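Side-chain contacts in Iron(III) ABC transporter, periplasmic iron-compound-binding protein (Vibrio cholerae, PDB 5GGY), which probably binds ferric siderophores such as Desferal (desferrioxamine) in the periplasm and hands them to an ABC transporter for iron uptake: residues A[25-30]-A[44-49]; A[79-84]-A[92-97]; A[102-107]-A[117-122]; A[122-125]-A[129-132]; A[174-179]-A[221-226]. One frame throughout, in Å; residues are numbered along the deposited sequence.

Contact 1. Residues A[25-30]-A[44-49]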
# COMPACT_ATOMS: atom_id res chain seq x y z
N ASP A 25 16.76 9.56 4.25
CA ASP A 25 15.51 8.81 4.12
C ASP A 25 14.47 9.38 5.09
O ASP A 25 13.33 9.62 4.71
CB ASP A 25 15.73 7.32 4.37
CG ASP A 25 16.30 7.02 5.75
OD1 ASP A 25 16.90 7.94 6.35
OD2 ASP A 25 16.14 5.88 6.23
N LEU A 26 14.90 9.62 6.32
CA LEU A 26 14.05 10.23 7.34
C LEU A 26 13.70 11.67 6.99
O LEU A 26 12.60 12.14 7.28
CB LEU A 26 14.73 10.18 8.71
CG LEU A 26 14.92 8.80 9.32
CD1 LEU A 26 15.63 8.89 10.66
CD2 LEU A 26 13.57 8.09 9.46
N LEU A 27 14.65 12.36 6.37
CA LEU A 27 14.42 13.73 5.91
C LEU A 27 13.30 13.75 4.88
O LEU A 27 12.44 14.63 4.91
CB LEU A 27 15.69 14.33 5.32
CG LEU A 27 15.57 15.74 4.74
CD1 LEU A 27 14.96 16.70 5.75
CD2 LEU A 27 16.93 16.25 4.28
N GLU A 28 13.32 12.77 3.98
CA GLU A 28 12.26 12.62 2.99
C GLU A 28 10.92 12.34 3.65
O GLU A 28 9.91 12.95 3.31
CB GLU A 28 12.60 11.50 2.00
CG GLU A 28 11.42 11.04 1.16
CD GLU A 28 11.68 9.72 0.47
OE1 GLU A 28 10.71 8.97 0.22
OE2 GLU A 28 12.86 9.43 0.16
N GLN A 29 10.92 11.41 4.60
CA GLN A 29 9.70 10.99 5.29
C GLN A 29 8.96 12.15 5.95
O GLN A 29 7.76 12.31 5.74
CB GLN A 29 10.02 9.93 6.35
CG GLN A 29 10.66 8.65 5.82
CD GLN A 29 9.68 7.74 5.10
OE1 GLN A 29 8.96 8.16 4.19
NE2 GLN A 29 9.65 6.47 5.50
N VAL A 30 9.67 12.95 6.74
CA VAL A 30 9.03 14.05 7.46
C VAL A 30 8.55 15.15 6.52
O VAL A 30 7.52 15.78 6.77
CB VAL A 30 9.96 14.66 8.53
CG1 VAL A 30 10.16 13.70 9.69
CG2 VAL A 30 11.30 15.06 7.93
N SER A 44 23.19 20.44 0.73
CA SER A 44 23.65 20.78 -0.61
C SER A 44 23.92 19.52 -1.42
O SER A 44 23.80 19.51 -2.64
CB SER A 44 24.90 21.66 -0.56
OG SER A 44 25.97 20.98 0.08
N SER A 45 24.28 18.44 -0.73
CA SER A 45 24.50 17.14 -1.36
C SER A 45 23.17 16.44 -1.59
O SER A 45 23.03 15.64 -2.52
CB SER A 45 25.41 16.27 -0.50
OG SER A 45 26.62 15.99 -1.18
N TYR A 46 22.20 16.75 -0.74
CA TYR A 46 20.84 16.25 -0.88
C TYR A 46 20.25 16.69 -2.22
O TYR A 46 19.54 15.92 -2.87
CB TYR A 46 19.98 16.75 0.28
CG TYR A 46 18.52 16.32 0.24
CD1 TYR A 46 18.08 15.23 0.99
CD2 TYR A 46 17.59 17.01 -0.52
CE1 TYR A 46 16.75 14.84 0.96
CE2 TYR A 46 16.26 16.62 -0.56
CZ TYR A 46 15.85 15.54 0.19
OH TYR A 46 14.53 15.16 0.16
N VAL A 47 20.55 17.92 -2.61
CA VAL A 47 20.04 18.49 -3.85
C VAL A 47 20.46 17.66 -5.06
O VAL A 47 19.68 17.46 -6.00
CB VAL A 47 20.53 19.94 -4.03
CG1 VAL A 47 20.15 20.49 -5.40
CG2 VAL A 47 19.97 20.82 -2.92
N GLN A 48 21.69 17.14 -5.03
CA GLN A 48 22.23 16.40 -6.17
C GLN A 48 21.84 14.92 -6.15
O GLN A 48 21.61 14.33 -7.20
CB GLN A 48 23.76 16.52 -6.19
CG GLN A 48 24.26 17.96 -6.17
CD GLN A 48 23.79 18.76 -7.37
OE1 GLN A 48 23.71 18.24 -8.48
NE2 GLN A 48 23.49 20.03 -7.14
N TRP A 49 21.75 14.34 -4.96
CA TRP A 49 21.55 12.90 -4.84
C TRP A 49 20.10 12.49 -4.60
O TRP A 49 19.69 11.40 -5.01
CB TRP A 49 22.44 12.35 -3.71
CG TRP A 49 23.90 12.39 -4.03
CD1 TRP A 49 24.78 13.39 -3.72
CD2 TRP A 49 24.66 11.40 -4.73
NE1 TRP A 49 26.04 13.07 -4.18
CE2 TRP A 49 25.99 11.85 -4.81
CE3 TRP A 49 24.34 10.16 -5.30
CZ2 TRP A 49 27.00 11.12 -5.43
CZ3 TRP A 49 25.34 9.43 -5.92
CH2 TRP A 49 26.65 9.91 -5.98
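Tyr46 buries the largest share of surface in this contact: its ring reaches from helix 43-49 across to helix 24-32 and lies against the end of Leu27. The touching branch of Leu27 is CD2, which sits 3.6 Å from Tyr46 CE1 and equally close to CD1 of the same ring, so one methyl straddles the CD1-CE1 bond, approaching the ring at a slant. The two side chains lie skewed to one another. CG of Leu27 follows behind, 4.1 Å from Tyr46 CE1.

Both residues use the same first torsion. In Tyr46 CG stands opposite the backbone N (chi1 179°), and in Leu27 it does likewise (chi1 178°); with both CB atoms directed at the other helix, the two side chains bridge backbones whose nearest CA atoms, those of Leu27 and Tyr46, are 9.7 Å apart. Glu28 adds a smaller share, since its CA lies 4.4 Å from Tyr46 OH. No hydrogen bond crosses between the two helices. The phenol oxygen instead bonds to the carbonyl O of Pro53, which ties down the far end of the ring, and the Glu28 carboxylate is turned to the backbone NH of Gly260.

The contact is buried and thin, plain helix-to-helix packing in the lobe that holds the three-stranded parallel sheet. Around it, Trp24 meets the Tyr46 ring edge-to-face, Pro37 from a loop and Val21 of strand 19-21 pack on Leu27, and on another side of helix 24-32 Leu26 and Val30 rest on Leu82 of strand 80-83.

Contact 2. Residues A[79-84]-A[92-97]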
# COMPACT_ATOMS: atom_id res chain seq x y z
N ASP A 79 12.79 18.91 19.85
CA ASP A 79 11.95 18.17 20.77
C ASP A 79 12.20 16.67 20.57
O ASP A 79 12.15 15.89 21.52
CB ASP A 79 10.48 18.50 20.56
CG ASP A 79 10.18 19.98 20.73
OD1 ASP A 79 10.63 20.56 21.74
OD2 ASP A 79 9.52 20.57 19.84
N VAL A 80 12.46 16.29 19.32
CA VAL A 80 12.80 14.92 18.97
C VAL A 80 13.93 14.90 17.96
O VAL A 80 14.04 15.79 17.12
CB VAL A 80 11.60 14.14 18.39
CG1 VAL A 80 10.73 13.56 19.50
CG2 VAL A 80 10.78 15.03 17.45
N ILE A 81 14.77 13.88 18.05
CA ILE A 81 15.82 13.65 17.07
C ILE A 81 15.57 12.32 16.36
O ILE A 81 15.44 11.28 17.01
CB ILE A 81 17.22 13.63 17.72
CG1 ILE A 81 17.51 14.98 18.39
CG2 ILE A 81 18.28 13.31 16.67
CD1 ILE A 81 18.84 15.02 19.13
N LEU A 82 15.48 12.36 15.04
CA LEU A 82 15.21 11.14 14.27
C LEU A 82 16.52 10.57 13.72
O LEU A 82 17.23 11.24 12.97
CB LEU A 82 14.22 11.42 13.14
CG LEU A 82 12.93 12.15 13.53
CD1 LEU A 82 11.94 12.14 12.38
CD2 LEU A 82 12.30 11.56 14.79
N ALA A 83 16.82 9.33 14.10
CA ALA A 83 18.07 8.70 13.70
C ALA A 83 17.83 7.37 12.97
O ALA A 83 16.82 6.70 13.19
CB ALA A 83 18.95 8.47 14.92
N ALA A 84 18.76 7.01 12.10
CA ALA A 84 18.67 5.76 11.36
C ALA A 84 19.87 4.86 11.64
O ALA A 84 20.63 5.10 12.58
CB ALA A 84 18.56 6.03 9.87
N ALA A 92 22.93 7.05 22.11
CA ALA A 92 22.98 7.35 23.54
C ALA A 92 23.37 8.81 23.80
O ALA A 92 22.83 9.45 24.70
CB ALA A 92 23.95 6.42 24.24
N THR A 93 24.29 9.32 22.99
CA THR A 93 24.73 10.71 23.11
C THR A 93 23.65 11.67 22.65
O THR A 93 23.41 12.71 23.28
CB THR A 93 26.02 10.97 22.29
OG1 THR A 93 27.06 10.10 22.75
CG2 THR A 93 26.46 12.42 22.44
N LEU A 94 23.00 11.34 21.54
CA LEU A 94 21.92 12.15 20.99
C LEU A 94 20.75 12.25 21.97
O LEU A 94 20.07 13.26 22.04
CB LEU A 94 21.45 11.58 19.65
CG LEU A 94 22.43 11.67 18.48
CD1 LEU A 94 22.14 10.56 17.47
CD2 LEU A 94 22.35 13.03 17.82
N GLY A 95 20.55 11.18 22.73
CA GLY A 95 19.49 11.14 23.73
C GLY A 95 19.70 12.13 24.86
O GLY A 95 18.74 12.55 25.51
N ARG A 96 20.95 12.52 25.09
CA ARG A 96 21.27 13.50 26.12
C ARG A 96 20.80 14.89 25.73
O ARG A 96 20.61 15.76 26.58
CB ARG A 96 22.78 13.51 26.39
CG ARG A 96 23.33 12.21 26.96
CD ARG A 96 24.83 12.30 27.17
NE ARG A 96 25.35 11.14 27.89
CZ ARG A 96 25.49 11.08 29.21
NH1 ARG A 96 25.14 12.12 29.96
NH2 ARG A 96 25.98 9.99 29.78
N ILE A 97 20.62 15.10 24.43
CA ILE A 97 20.17 16.38 23.90
C ILE A 97 18.65 16.45 23.85
O ILE A 97 18.04 17.40 24.34
CB ILE A 97 20.74 16.64 22.50
CG1 ILE A 97 22.27 16.56 22.52
CG2 ILE A 97 20.28 17.99 21.97
CD1 ILE A 97 22.92 16.76 21.16
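Ile81 points from the strand toward the segment 92-97 and meets two residues there, Leu94 and Ile97, with different branches. Its long arm makes the closer approach: CD1 lies 3.6 Å from the backbone O of Leu94 and 4.2 Å from CB of Ile97, so the terminal methyl settles between Leu94 O and Ile97 CB. The short branch, CG2, turns instead to the side chain of Leu94, 4.2 Å from its CD2.

The torsions explain this division. In Ile81 CG1 stands opposite the carbonyl carbon (chi1 -61°) and the arm then runs fully extended to CD1 (chi2 176°), which carries the methyl across to the backbone of Leu94. Ile97 takes nearly the same shape, but its chain passes that of Ile81 at a slant, and it is CB, not the tip, that receives the methyl. Leu94 O also accepts the NH of Ile97 at 3.1 Å between O and N; Ile81 CD1 therefore packs beside a carbonyl already engaged in the turn.

No polar bond joins the segments; they are held by apolar packing. Ile73 of helix 70-75 and Leu22 add further cover to Ile81, while Val100 touches Leu94. Strand 80-83, helix 91-95 and strand 100-102 form a beta-alpha-beta crossover, with strand 80-83 central in a three-stranded parallel sheet, and a strand residue packed against the connecting helix is characteristic of that unit.

Contact 3. Residues A[102-107]-A[117-122]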
# COMPACT_ATOMS: atom_id res chain seq x y z
N TYR A 102 14.49 6.09 16.85
CA TYR A 102 15.42 5.32 16.04
C TYR A 102 14.69 4.37 15.09
O TYR A 102 14.16 3.35 15.51
CB TYR A 102 16.38 4.55 16.94
CG TYR A 102 17.33 3.61 16.23
CD1 TYR A 102 17.28 2.24 16.47
CD2 TYR A 102 18.29 4.09 15.34
CE1 TYR A 102 18.15 1.38 15.83
CE2 TYR A 102 19.15 3.23 14.70
CZ TYR A 102 19.08 1.88 14.94
OH TYR A 102 19.95 1.02 14.30
N LEU A 103 14.68 4.73 13.81
CA LEU A 103 14.02 3.92 12.79
C LEU A 103 15.01 3.43 11.75
O LEU A 103 15.21 4.08 10.72
CB LEU A 103 12.89 4.70 12.10
CG LEU A 103 11.99 5.59 12.97
CD1 LEU A 103 12.50 7.03 12.97
CD2 LEU A 103 10.55 5.52 12.49
N PRO A 104 15.65 2.28 12.00
CA PRO A 104 16.66 1.74 11.10
C PRO A 104 16.07 1.03 9.88
O PRO A 104 14.94 0.55 9.92
CB PRO A 104 17.42 0.75 11.98
CG PRO A 104 16.39 0.26 12.94
CD PRO A 104 15.50 1.45 13.21
N ASN A 105 16.85 0.97 8.80
CA ASN A 105 16.43 0.31 7.58
C ASN A 105 17.65 -0.17 6.78
O ASN A 105 18.79 0.05 7.19
CB ASN A 105 15.58 1.25 6.72
CG ASN A 105 14.76 0.52 5.68
OD1 ASN A 105 14.95 -0.67 5.44
ND2 ASN A 105 13.84 1.24 5.03
N PHE A 106 17.38 -0.85 5.67
CA PHE A 106 18.41 -1.28 4.73
C PHE A 106 19.44 -2.21 5.37
O PHE A 106 20.60 -2.24 4.97
CB PHE A 106 19.11 -0.06 4.11
CG PHE A 106 18.16 0.90 3.46
CD1 PHE A 106 17.70 0.67 2.18
CD2 PHE A 106 17.71 2.03 4.14
CE1 PHE A 106 16.82 1.55 1.58
CE2 PHE A 106 16.83 2.91 3.54
CZ PHE A 106 16.38 2.67 2.26
N SER A 107 18.99 -2.98 6.36
CA SER A 107 19.84 -4.00 6.94
C SER A 107 19.77 -5.25 6.07
O SER A 107 18.94 -5.33 5.16
CB SER A 107 19.43 -4.32 8.38
OG SER A 107 18.72 -5.54 8.45
N ILE A 117 7.93 2.02 4.10
CA ILE A 117 6.49 2.25 4.17
C ILE A 117 6.00 2.21 5.61
O ILE A 117 5.18 3.02 6.03
CB ILE A 117 5.72 1.21 3.33
CG1 ILE A 117 5.97 1.43 1.84
CG2 ILE A 117 4.23 1.28 3.63
CD1 ILE A 117 5.28 0.42 0.96
N SER A 118 6.51 1.25 6.36
CA SER A 118 6.12 1.08 7.76
C SER A 118 6.58 2.26 8.61
O SER A 118 5.84 2.75 9.46
CB SER A 118 6.68 -0.23 8.32
OG SER A 118 6.23 -0.43 9.65
N HIS A 119 7.81 2.72 8.36
CA HIS A 119 8.35 3.87 9.08
C HIS A 119 7.55 5.14 8.75
O HIS A 119 7.33 5.98 9.62
CB HIS A 119 9.82 4.08 8.75
CG HIS A 119 10.73 3.07 9.38
ND1 HIS A 119 10.27 2.09 10.23
CD2 HIS A 119 12.07 2.89 9.28
CE1 HIS A 119 11.29 1.35 10.63
NE2 HIS A 119 12.39 1.81 10.07
N PHE A 120 7.14 5.26 7.50
CA PHE A 120 6.36 6.39 7.03
C PHE A 120 5.04 6.49 7.80
O PHE A 120 4.58 7.58 8.13
CB PHE A 120 6.10 6.27 5.53
CG PHE A 120 5.38 7.44 4.93
CD1 PHE A 120 5.98 8.69 4.86
CD2 PHE A 120 4.12 7.28 4.39
CE1 PHE A 120 5.32 9.76 4.28
CE2 PHE A 120 3.45 8.34 3.81
CZ PHE A 120 4.05 9.58 3.76
N LYS A 121 4.45 5.33 8.08
CA LYS A 121 3.20 5.28 8.82
C LYS A 121 3.38 5.61 10.30
O LYS A 121 2.63 6.40 10.85
CB LYS A 121 2.57 3.90 8.68
CG LYS A 121 2.15 3.55 7.27
CD LYS A 121 1.71 2.12 7.20
CE LYS A 121 1.10 1.80 5.85
NZ LYS A 121 0.76 0.36 5.78
N THR A 122 4.38 4.99 10.92
CA THR A 122 4.66 5.20 12.34
C THR A 122 4.98 6.67 12.63
O THR A 122 4.54 7.22 13.64
CB THR A 122 5.82 4.32 12.82
OG1 THR A 122 6.96 4.54 12.00
CG2 THR A 122 5.43 2.85 12.76
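This loop-to-helix contact, mixed polar and apolar, belongs to a strand-to-helix connection in the alpha/beta lobe of a periplasmic binding protein: the chain leaving strand 100-102 is pinned to the following helix, 112-126. His119 is the gripping residue, and it works with both its edge and one face. Leu103 supplies the apolar half: its CB lies over a ring face in a CH-pi contact, 3.6 Å from the centroid of the His119 ring and 20° off the ring normal. CB is shifted toward the rim, nearest to His119 CD2 at 3.4 Å.

Beyond CB, the Leu103 chain runs past the imidazole in the opposite sense, and its CD2 reaches the hydroxyl of Thr122 at 3.8 Å from OG1. That hydroxyl is occupied within its own helix: Thr122 OG1 donates to His119 O at 2.8 Å, linking two helix residues that both touch Leu103. Leu103 is buried, also touching Leu26 of helix 24-32 and Leu123, whereas Thr122 lies at the surface. Nearby, Lys121 makes a salt bridge to Glu54 of the second subunit.

The histidine's remaining link is to the loop backbone. Its CG lies opposite the carbonyl carbon (chi1 -73°), swinging the ring toward the loop, and NE2 donates to Pro104 O at 2.8 Å with an N-H...O angle of 162°; the oxygen lies close to the imidazole plane, while the donor sits well above the plane of the Pro104 carbonyl.

Contact 4. Residues A[122-125]-A[129-132]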
# COMPACT_ATOMS: atom_id res chain seq x y z
N THR A 122 4.38 4.99 10.92
CA THR A 122 4.66 5.20 12.34
C THR A 122 4.98 6.67 12.63
O THR A 122 4.54 7.22 13.64
CB THR A 122 5.82 4.32 12.82
OG1 THR A 122 6.96 4.54 12.00
CG2 THR A 122 5.43 2.85 12.76
N LEU A 123 5.75 7.28 11.75
CA LEU A 123 6.08 8.70 11.88
C LEU A 123 4.82 9.55 11.75
O LEU A 123 4.68 10.56 12.44
CB LEU A 123 7.12 9.11 10.83
CG LEU A 123 8.55 8.61 11.06
CD1 LEU A 123 9.43 8.93 9.86
CD2 LEU A 123 9.13 9.22 12.33
N ALA A 124 3.92 9.14 10.87
CA ALA A 124 2.66 9.86 10.68
C ALA A 124 1.81 9.78 11.94
O ALA A 124 1.14 10.74 12.31
CB ALA A 124 1.91 9.29 9.50
N THR A 125 1.84 8.63 12.59
CA THR A 125 1.11 8.43 13.84
C THR A 125 1.70 9.29 14.96
O THR A 125 0.96 9.89 15.75
CB THR A 125 1.13 6.94 14.25
OG1 THR A 125 0.52 6.15 13.23
CG2 THR A 125 0.37 6.74 15.57
N LYS A 129 -0.04 12.85 11.38
CA LYS A 129 -0.18 13.08 9.95
C LYS A 129 -0.61 11.81 9.22
O LYS A 129 -0.15 11.53 8.12
CB LYS A 129 1.14 13.60 9.36
CG LYS A 129 1.61 14.92 9.93
CD LYS A 129 0.82 16.09 9.37
CE LYS A 129 1.44 17.42 9.79
NZ LYS A 129 0.79 18.59 9.12
N GLU A 130 -1.50 11.04 9.85
CA GLU A 130 -1.93 9.76 9.31
C GLU A 130 -2.73 9.90 8.01
O GLU A 130 -2.57 9.10 7.09
CB GLU A 130 -2.76 9.00 10.35
CG GLU A 130 -1.92 8.24 11.37
CD GLU A 130 -2.43 8.40 12.78
OE1 GLU A 130 -2.73 7.37 13.43
OE2 GLU A 130 -2.52 9.55 13.26
N ALA A 131 -3.58 10.92 7.95
CA ALA A 131 -4.45 11.12 6.79
C ALA A 131 -3.65 11.45 5.53
O ALA A 131 -3.93 10.93 4.45
CB ALA A 131 -5.47 12.22 7.08
N VAL A 132 -2.67 12.33 5.68
CA VAL A 132 -1.81 12.72 4.57
C VAL A 132 -0.94 11.54 4.14
O VAL A 132 -0.67 11.34 2.96
CB VAL A 132 -0.94 13.95 4.93
CG1 VAL A 132 -1.07 14.28 6.41
CG2 VAL A 132 0.52 13.76 4.53
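Ala124 and Lys129 form the tight part of this turn between two helices. Lys129 N donates to Ala124 O at 2.6 Å, with an N-H...O angle of 166° and the donor tilted only modestly from the carbonyl plane, so the first residue after the turn is tied back to the end of helix 112-126. Close by, the buried Ala124 methyl presses on the next peptide: its CB is 3.3 Å from Lys129 O. The backbones come close here, with CA atoms of Ala124 and Lys129 4.4 Å apart.

The outer part is looser and lies at the surface. Glu130 folds back across Thr125, and the two side chains meet at a slant. The bend at chi2 (137°) brings the carboxylate over the threonine: Glu130 CD is 3.7 Å from Thr125 CA, and OE1 is 3.5 Å from Thr125 OG1. That last pair is a near approach and not a hydrogen bond; the threonine hydroxyl bonds to the backbone O of Lys121 one turn earlier in its own helix. Lys129 lays just its CB near the contact, 4.1 Å from Ala124 O, and the rest of its chain leads off.

Lys129 occupies the N-cap position of helix 130-154, and the contact closes the short connection between two consecutive helices: helix 112-126 ends, the chain turns, and the long helix 130-154 begins. Leu33 in the loop after helix 24-32 backs Ala124 and Leu123, and Ile35 touches Lys129.

Contact 5. Residues A[174-179]-A[221-226]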
# COMPACT_ATOMS: atom_id res chain seq x y z
N PHE A 174 27.37 -1.43 -8.39
CA PHE A 174 26.50 -1.81 -7.27
C PHE A 174 25.15 -2.30 -7.77
O PHE A 174 24.25 -1.50 -8.02
CB PHE A 174 26.28 -0.63 -6.32
CG PHE A 174 27.48 -0.29 -5.49
CD1 PHE A 174 28.07 -1.24 -4.66
CD2 PHE A 174 28.01 0.99 -5.51
CE1 PHE A 174 29.17 -0.92 -3.89
CE2 PHE A 174 29.11 1.31 -4.74
CZ PHE A 174 29.69 0.36 -3.93
N LEU A 175 25.01 -3.61 -7.92
CA LEU A 175 23.74 -4.20 -8.33
C LEU A 175 22.73 -4.17 -7.19
O LEU A 175 23.04 -4.55 -6.07
CB LEU A 175 23.93 -5.64 -8.81
CG LEU A 175 24.69 -5.85 -10.12
CD1 LEU A 175 24.77 -7.33 -10.45
CD2 LEU A 175 24.04 -5.08 -11.25
N TYR A 176 21.51 -3.73 -7.49
CA TYR A 176 20.47 -3.67 -6.46
C TYR A 176 19.81 -5.04 -6.28
O TYR A 176 19.37 -5.66 -7.24
CB TYR A 176 19.43 -2.60 -6.80
CG TYR A 176 19.95 -1.22 -6.50
CD1 TYR A 176 19.91 -0.71 -5.20
CD2 TYR A 176 20.52 -0.43 -7.49
CE1 TYR A 176 20.41 0.54 -4.91
CE2 TYR A 176 21.02 0.82 -7.21
CZ TYR A 176 20.96 1.30 -5.92
OH TYR A 176 21.45 2.55 -5.64
N THR A 177 19.77 -5.49 -5.03
CA THR A 177 19.39 -6.86 -4.71
C THR A 177 17.90 -7.01 -4.40
O THR A 177 17.12 -6.07 -4.52
CB THR A 177 20.21 -7.38 -3.52
OG1 THR A 177 19.82 -6.69 -2.32
CG2 THR A 177 21.70 -7.17 -3.76
N GLU A 178 17.52 -8.22 -3.98
CA GLU A 178 16.12 -8.58 -3.77
C GLU A 178 15.43 -7.74 -2.70
O GLU A 178 14.25 -7.44 -2.81
CB GLU A 178 16.02 -10.07 -3.40
CG GLU A 178 14.59 -10.58 -3.26
CD GLU A 178 14.54 -12.02 -2.79
OE1 GLU A 178 13.42 -12.59 -2.76
OE2 GLU A 178 15.60 -12.58 -2.46
N ASN A 179 16.18 -7.36 -1.67
CA ASN A 179 15.62 -6.61 -0.56
C ASN A 179 15.75 -5.10 -0.73
O ASN A 179 15.49 -4.33 0.19
CB ASN A 179 16.29 -7.03 0.75
CG ASN A 179 17.78 -6.77 0.75
OD1 ASN A 179 18.42 -6.74 -0.30
ND2 ASN A 179 18.35 -6.57 1.93
N LEU A 221 19.60 -0.24 -16.38
CA LEU A 221 19.37 1.13 -15.93
C LEU A 221 20.35 1.52 -14.83
O LEU A 221 20.52 0.77 -13.86
CB LEU A 221 17.93 1.29 -15.43
CG LEU A 221 16.80 1.07 -16.45
CD1 LEU A 221 15.44 1.20 -15.79
CD2 LEU A 221 16.93 2.05 -17.61
N TYR A 222 20.99 2.67 -14.97
CA TYR A 222 21.89 3.16 -13.94
C TYR A 222 21.50 4.56 -13.46
O TYR A 222 21.16 5.43 -14.26
CB TYR A 222 23.35 3.16 -14.44
CG TYR A 222 23.63 4.05 -15.63
CD1 TYR A 222 24.08 5.35 -15.46
CD2 TYR A 222 23.47 3.58 -16.93
CE1 TYR A 222 24.35 6.16 -16.54
CE2 TYR A 222 23.73 4.38 -18.02
CZ TYR A 222 24.17 5.68 -17.82
OH TYR A 222 24.44 6.48 -18.90
N PHE A 223 21.55 4.76 -12.15
CA PHE A 223 21.08 6.00 -11.54
C PHE A 223 22.10 7.12 -11.59
O PHE A 223 23.28 6.92 -11.30
CB PHE A 223 20.67 5.75 -10.08
CG PHE A 223 19.47 4.87 -9.91
CD1 PHE A 223 18.22 5.31 -10.29
CD2 PHE A 223 19.59 3.61 -9.36
CE1 PHE A 223 17.11 4.51 -10.14
CE2 PHE A 223 18.49 2.80 -9.21
CZ PHE A 223 17.24 3.25 -9.59
N LEU A 224 21.64 8.31 -11.95
CA LEU A 224 22.44 9.52 -11.85
C LEU A 224 22.34 10.04 -10.41
O LEU A 224 21.38 9.73 -9.71
CB LEU A 224 21.97 10.56 -12.86
CG LEU A 224 22.13 10.18 -14.34
CD1 LEU A 224 21.58 11.26 -15.25
CD2 LEU A 224 23.59 9.88 -14.66
N PRO A 225 23.32 10.83 -9.96
CA PRO A 225 24.51 11.30 -10.69
C PRO A 225 25.67 10.31 -10.69
O PRO A 225 25.85 9.53 -9.76
CB PRO A 225 24.90 12.56 -9.91
CG PRO A 225 24.50 12.25 -8.52
CD PRO A 225 23.24 11.42 -8.62
N PHE A 226 26.45 10.36 -11.77
CA PHE A 226 27.71 9.63 -11.85
C PHE A 226 28.73 10.47 -12.61
O PHE A 226 28.57 10.74 -13.80
CB PHE A 226 27.52 8.27 -12.52
CG PHE A 226 28.80 7.50 -12.69
CD1 PHE A 226 29.13 6.94 -13.91
CD2 PHE A 226 29.68 7.35 -11.64
CE1 PHE A 226 30.30 6.23 -14.07
CE2 PHE A 226 30.85 6.65 -11.79
CZ PHE A 226 31.17 6.09 -13.01
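Tyr176 lays one side of its ring against the rim of Phe223, and this single pair is the whole contact. Tyr176 CE2 is the touching atom: it approaches Phe223 CE2 at 3.8 Å and CD2 of that ring equally closely, lying near the phenylalanine plane, at its edge. The planes are turned almost perpendicular, 84° apart, and the ring centroids stand 5.8 Å from one another. Relative to the tyrosine ring, Phe223 CE2 comes in at a slant.

Each side chain has CG set opposite its own carbonyl carbon (chi1 -77° for Tyr176, -67° for Phe223), and each CB is aimed at the other strand. No hydrogen bond links the segments. The tyrosine hydroxyl accepts the NE hydrogen of Arg166 and has a weak second bond with Ser257 OG, which hold the outer end of the ring.

Both rings are buried. Strands 172-176 and 219-223 are not neighbours in the mixed sheet: strand 161-167 lies between them, antiparallel to the first and parallel to the second. The two rings therefore meet across it, over Thr164, which touches both; Ile204 of strand 204-208 and Val252 of strand 249-252 flank them.

How the contacts relate
Contacts 1 to 4 follow one another along the chain and gather round the three-stranded parallel sheet, with centres 13 to 20 Å apart. Leu26 ties several together, touching Ala83 of contact 2, Leu103 of contact 3 and Leu123 of contact 4, while Ala83 O and Leu103 N form a probable hydrogen bond between contacts 2 and 3. Contacts 3 and 4 share Thr122 and helix 112-126, which leads into the long helix 130-154. Contact 5 belongs to the separate mixed sheet, 31 Å from contact 2 between centres, yet Pro225 touches Trp49 of contact 1. This two-lobed layout joined by a long helix is consistent with a siderophore-binding periplasmic protein.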